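Local atomic coordinates of cellulase (Rhodothermus marinus, PDB entry 3B7M), a protein that probably hydrolyses internal beta-1,4-glucosidic bonds of cellulose, as an endoglucanase of glycosyl hydrolase family 12. Residues A[61-66]-A[190-195]; A[78-83]-A[211-216]. All coordinates share one frame; numbering follows the deposited sequence.

Interaction 1: residues A[61-66]-A[190-195]; sequences NIQFAI and LLSVQT
Residues 61-66 and 190-195 lie on neighbouring antiparallel strands in the larger sheet of the beta-jelly roll of family 12 glycosyl hydrolases, and they illustrate how a regular backbone pairing leaves its two faces to different chemistry. Ile62 with Thr195 and Phe64 with Val193 form hydrogen-bonded pairs; the bond from Phe64 N to Val193 O (2.8 Å) is nearly straight at 176°. Their side chains turn to the buried face, toward strand 207-215, where CG2 of Ile62 lies beside CG2 of Thr195 at 3.8 Å.

The other face carries Gln63, Gln194 and Ser192, and Gln194 can be followed outward. Its CB lies 3.7 Å from Ile62 O. With CG anti to the carbonyl carbon (chi1 -41°), the chain extends alongside that of Gln63, CG meeting CG at 3.8 Å. CD passes OD1 of Asn61; the Asn61 amide crosses obliquely and is anchored through ND2 to Tyr59 O. At the tip, NE2 donates to Gln63 OE1 over 3.0 Å, a bent bond with the donor above the carbonyl plane. An alanine in place of Gln194 would lose this amide bond and the methylene contact, and would probably leave the end of Gln63 less firmly oriented.

Beyond the Ala65-Ser192 pair, Ile66 closes the contact: its CB points back at strand 189-199, and CG1 rests against the carbonyl oxygens of Leu190 and Leu191. Leu191 O is gripped twice, by Ile66 N at 3.0 Å and by a water that donates to it at 2.8 Å.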
# COMPACT_ATOMS: atom_id res chain seq x y z
N ASN A 61 3.94 -5.78 4.41
CA ASN A 61 2.82 -5.72 3.48
C ASN A 61 2.44 -7.05 2.88
O ASN A 61 3.22 -8.00 2.89
CB ASN A 61 3.12 -4.70 2.36
CG ASN A 61 4.19 -5.19 1.40
OD1 ASN A 61 3.88 -5.79 0.39
ND2 ASN A 61 5.46 -4.94 1.73
N ILE A 62 1.22 -7.12 2.36
CA ILE A 62 0.82 -8.24 1.52
C ILE A 62 0.63 -7.73 0.09
O ILE A 62 0.03 -6.67 -0.11
CB ILE A 62 -0.44 -8.97 2.07
CG1 ILE A 62 -0.84 -10.14 1.16
CG2 ILE A 62 -1.58 -7.97 2.32
CD1 ILE A 62 -1.80 -11.16 1.84
N GLN A 63 1.16 -8.47 -0.88
CA GLN A 63 1.24 -7.98 -2.26
C GLN A 63 0.61 -8.97 -3.23
O GLN A 63 0.79 -10.17 -3.08
CB GLN A 63 2.72 -7.78 -2.65
CG GLN A 63 2.91 -7.36 -4.09
CD GLN A 63 4.36 -7.38 -4.56
OE1 GLN A 63 5.00 -6.34 -4.67
NE2 GLN A 63 4.86 -8.58 -4.87
N PHE A 64 -0.13 -8.43 -4.20
CA PHE A 64 -0.57 -9.18 -5.38
C PHE A 64 0.21 -8.63 -6.57
O PHE A 64 0.07 -7.45 -6.91
CB PHE A 64 -2.09 -9.04 -5.61
CG PHE A 64 -2.60 -9.71 -6.87
CD1 PHE A 64 -2.51 -11.10 -7.03
CD2 PHE A 64 -3.19 -8.96 -7.89
CE1 PHE A 64 -2.99 -11.72 -8.20
CE2 PHE A 64 -3.66 -9.57 -9.07
CZ PHE A 64 -3.56 -10.95 -9.23
N ALA A 65 1.06 -9.46 -7.16
CA ALA A 65 1.78 -9.09 -8.38
C ALA A 65 0.88 -9.48 -9.54
O ALA A 65 0.34 -10.59 -9.56
CB ALA A 65 3.10 -9.81 -8.46
N ILE A 66 0.67 -8.56 -10.48
CA ILE A 66 -0.16 -8.85 -11.64
C ILE A 66 0.52 -9.98 -12.44
O ILE A 66 1.70 -9.89 -12.76
CB ILE A 66 -0.44 -7.59 -12.52
CG1 ILE A 66 -0.95 -6.41 -11.66
CG2 ILE A 66 -1.41 -7.89 -13.67
CD1 ILE A 66 -2.26 -6.61 -10.92
N LEU A 190 -0.01 -1.54 -14.94
CA LEU A 190 -0.23 -1.79 -13.53
C LEU A 190 0.58 -3.02 -13.12
O LEU A 190 0.32 -4.12 -13.59
CB LEU A 190 -1.73 -2.05 -13.30
CG LEU A 190 -2.23 -2.50 -11.92
CD1 LEU A 190 -1.75 -1.61 -10.82
CD2 LEU A 190 -3.74 -2.55 -11.91
N LEU A 191 1.55 -2.82 -12.24
CA LEU A 191 2.48 -3.89 -11.86
C LEU A 191 2.07 -4.71 -10.64
O LEU A 191 2.18 -5.94 -10.63
CB LEU A 191 3.88 -3.30 -11.63
CG LEU A 191 4.62 -2.67 -12.82
CD1 LEU A 191 6.02 -2.28 -12.38
CD2 LEU A 191 4.68 -3.60 -14.02
N SER A 192 1.63 -4.02 -9.59
CA SER A 192 1.28 -4.69 -8.35
C SER A 192 0.36 -3.87 -7.47
O SER A 192 0.26 -2.64 -7.62
CB SER A 192 2.55 -5.03 -7.55
OG SER A 192 3.32 -3.87 -7.32
N VAL A 193 -0.31 -4.57 -6.56
CA VAL A 193 -1.17 -3.94 -5.56
C VAL A 193 -0.74 -4.50 -4.23
O VAL A 193 -0.76 -5.73 -4.03
CB VAL A 193 -2.66 -4.30 -5.77
CG1 VAL A 193 -3.50 -3.78 -4.59
CG2 VAL A 193 -3.17 -3.74 -7.11
N GLN A 194 -0.38 -3.61 -3.31
CA GLN A 194 0.02 -4.01 -1.96
C GLN A 194 -0.82 -3.29 -0.94
O GLN A 194 -1.29 -2.19 -1.21
CB GLN A 194 1.47 -3.61 -1.68
CG GLN A 194 2.44 -3.82 -2.81
CD GLN A 194 3.82 -3.39 -2.43
OE1 GLN A 194 4.04 -2.25 -2.06
NE2 GLN A 194 4.77 -4.30 -2.52
N THR A 195 -0.98 -3.88 0.24
CA THR A 195 -1.46 -3.12 1.39
C THR A 195 -0.69 -3.55 2.64
O THR A 195 -0.18 -4.66 2.71
CB THR A 195 -2.96 -3.26 1.61
OG1 THR A 195 -3.42 -2.17 2.41
CG2 THR A 195 -3.30 -4.60 2.29
O HOH W 1 3.96 -7.45 -12.16

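Interaction 2: residues A[78-83]-A[211-216]; sequences VRTSWT and FSVTVQ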
# COMPACT_ATOMS: atom_id res chain seq x y z
N VAL A 78 -11.07 -3.40 -11.06
CA VAL A 78 -10.08 -3.65 -10.01
C VAL A 78 -10.75 -3.50 -8.65
O VAL A 78 -11.19 -2.40 -8.29
CB VAL A 78 -8.82 -2.72 -10.11
CG1 VAL A 78 -7.77 -3.15 -9.08
CG2 VAL A 78 -8.22 -2.73 -11.51
N ARG A 79 -10.83 -4.59 -7.91
CA ARG A 79 -11.50 -4.61 -6.61
C ARG A 79 -10.58 -5.15 -5.53
O ARG A 79 -9.69 -5.94 -5.81
CB ARG A 79 -12.75 -5.48 -6.66
CG ARG A 79 -13.79 -5.02 -7.65
CD ARG A 79 -14.75 -4.03 -7.05
NE ARG A 79 -15.47 -3.33 -8.10
CZ ARG A 79 -16.48 -2.49 -7.90
NH1 ARG A 79 -16.90 -2.23 -6.66
NH2 ARG A 79 -17.07 -1.91 -8.94
N THR A 80 -10.82 -4.73 -4.29
CA THR A 80 -10.06 -5.20 -3.15
C THR A 80 -10.85 -5.15 -1.84
O THR A 80 -11.68 -4.25 -1.64
CB THR A 80 -8.74 -4.43 -3.02
OG1 THR A 80 -7.88 -5.10 -2.10
CG2 THR A 80 -8.98 -2.98 -2.55
N SER A 81 -10.60 -6.12 -0.97
CA SER A 81 -11.10 -6.08 0.41
C SER A 81 -9.95 -6.22 1.40
O SER A 81 -8.92 -6.82 1.10
CB SER A 81 -12.15 -7.18 0.64
OG SER A 81 -13.14 -7.14 -0.37
N TRP A 82 -10.12 -5.66 2.59
CA TRP A 82 -9.10 -5.69 3.62
C TRP A 82 -9.68 -5.29 4.97
O TRP A 82 -10.57 -4.44 5.05
CB TRP A 82 -7.95 -4.75 3.24
CG TRP A 82 -6.74 -4.88 4.09
CD1 TRP A 82 -6.15 -6.04 4.51
CD2 TRP A 82 -5.94 -3.80 4.61
NE1 TRP A 82 -5.04 -5.75 5.27
CE2 TRP A 82 -4.89 -4.39 5.36
CE3 TRP A 82 -6.01 -2.40 4.52
CZ2 TRP A 82 -3.91 -3.63 6.01
CZ3 TRP A 82 -5.03 -1.64 5.18
CH2 TRP A 82 -4.00 -2.26 5.92
N THR A 83 -9.19 -5.92 6.03
CA THR A 83 -9.53 -5.48 7.37
C THR A 83 -8.26 -5.29 8.18
O THR A 83 -7.43 -6.18 8.25
CB THR A 83 -10.47 -6.47 8.09
OG1 THR A 83 -11.59 -6.74 7.26
CG2 THR A 83 -10.97 -5.88 9.43
N PHE A 211 -7.32 -10.12 3.23
CA PHE A 211 -6.95 -9.41 2.03
C PHE A 211 -7.38 -10.17 0.78
O PHE A 211 -7.24 -11.40 0.70
CB PHE A 211 -5.45 -9.18 2.01
CG PHE A 211 -4.95 -8.48 0.78
CD1 PHE A 211 -5.14 -7.10 0.61
CD2 PHE A 211 -4.21 -9.19 -0.17
CE1 PHE A 211 -4.62 -6.44 -0.52
CE2 PHE A 211 -3.69 -8.54 -1.31
CZ PHE A 211 -3.89 -7.16 -1.47
N SER A 212 -7.88 -9.42 -0.18
CA SER A 212 -8.32 -9.95 -1.46
C SER A 212 -8.13 -8.89 -2.55
O SER A 212 -8.41 -7.71 -2.31
CB SER A 212 -9.80 -10.31 -1.34
OG SER A 212 -10.28 -10.82 -2.55
N VAL A 213 -7.64 -9.29 -3.72
CA VAL A 213 -7.59 -8.38 -4.89
C VAL A 213 -8.05 -9.08 -6.17
O VAL A 213 -7.61 -10.18 -6.47
CB VAL A 213 -6.19 -7.75 -5.15
CG1 VAL A 213 -6.29 -6.62 -6.19
CG2 VAL A 213 -5.63 -7.17 -3.91
N THR A 214 -8.92 -8.42 -6.92
CA THR A 214 -9.41 -8.92 -8.19
C THR A 214 -9.00 -7.95 -9.28
O THR A 214 -9.28 -6.76 -9.18
CB THR A 214 -10.94 -9.06 -8.17
OG1 THR A 214 -11.30 -10.09 -7.25
CG2 THR A 214 -11.46 -9.45 -9.55
N VAL A 215 -8.32 -8.45 -10.31
CA VAL A 215 -7.92 -7.59 -11.43
C VAL A 215 -8.43 -8.20 -12.73
O VAL A 215 -7.94 -9.25 -13.16
CB VAL A 215 -6.39 -7.34 -11.47
CG1 VAL A 215 -6.00 -6.50 -12.68
CG2 VAL A 215 -5.91 -6.66 -10.18
N GLN A 216 -9.42 -7.55 -13.34
CA GLN A 216 -10.00 -7.97 -14.61
C GLN A 216 -9.86 -6.88 -15.66
O GLN A 216 -9.82 -5.68 -15.36
CB GLN A 216 -11.48 -8.33 -14.44
CG GLN A 216 -11.74 -9.76 -13.98
CD GLN A 216 -13.21 -10.15 -14.03
OE1 GLN A 216 -13.63 -10.96 -14.87
NE2 GLN A 216 -14.01 -9.55 -13.14
OXT GLN A 216 -9.77 -7.18 -16.86
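Backbone hydrogen bonds come first in the pairing of residues 78-83 with 211-216, two strands that run almost exactly antiparallel, at 176°. Arg79 and Thr214 exchange both of their bonds, the one from Thr214 N to Arg79 O being short (2.8 Å) and nearly straight. Ser81 and Ser212 do the same with more bent bonds.

The side-chain hydrogen bond belongs to Thr80. Its OG1, anti to the backbone N (chi1 -167°), reaches across the strand gap and donates to Ser212 O at 2.7 Å, in the plane of that carbonyl. Ser81 N approaches the same oxygen from above the plane, so Ser212 O takes two donors, and CA of Thr80 adds a CH...O contact to it at 3.1 Å. The threonine hydroxyl is also bonded to Tyr96 OH, so this polar group in the buried layer is satisfied from two sides, and the CG2 methyl of Val213 packs on its OG1 at 3.6 Å in van der Waals contact.

Apolar contacts line the same face. Val78 CG1 meets Val215 CG2 at 4.1 Å, the two side chains lying alongside. Further along, Trp82 and Phe211 cross obliquely: CD1 of the indole sits at the edge of the phenyl ring, 4.1 Å from Phe211 CB, while Trp82 NE1 is bonded to Ser208 OG.

Charged and polar groups take the other face, where Arg79 leads away to a salt bridge with Asp77 and a bond to Glu168 O. A largely apolar side turned to the interior and a polar side turned away from it are typical of a sheet packed on one face in a beta-sandwich, here the smaller sheet of the jelly roll.

Interactions 1 and 2 take one strand pair from each sheet of the sandwich; both are partly buried, and their buried faces meet between them, with centres about 10 Å apart. Thr195 touches Trp82 and Phe211, Ile62 reaches Phe211, and Ile66 packs on Val215, so side chains from both pairs share one core. The pairs also alternate along the chain: strand 61-65 is followed by 78-85, and 189-199 by 207-215, each step passing from the larger sheet to the smaller. Chemistry diverges on the faces away from the core: interaction 1 carries the uncharged amides of Gln63 and Gln194, whereas interaction 2 bears hydroxyls and an arginine tied to strand 165-170.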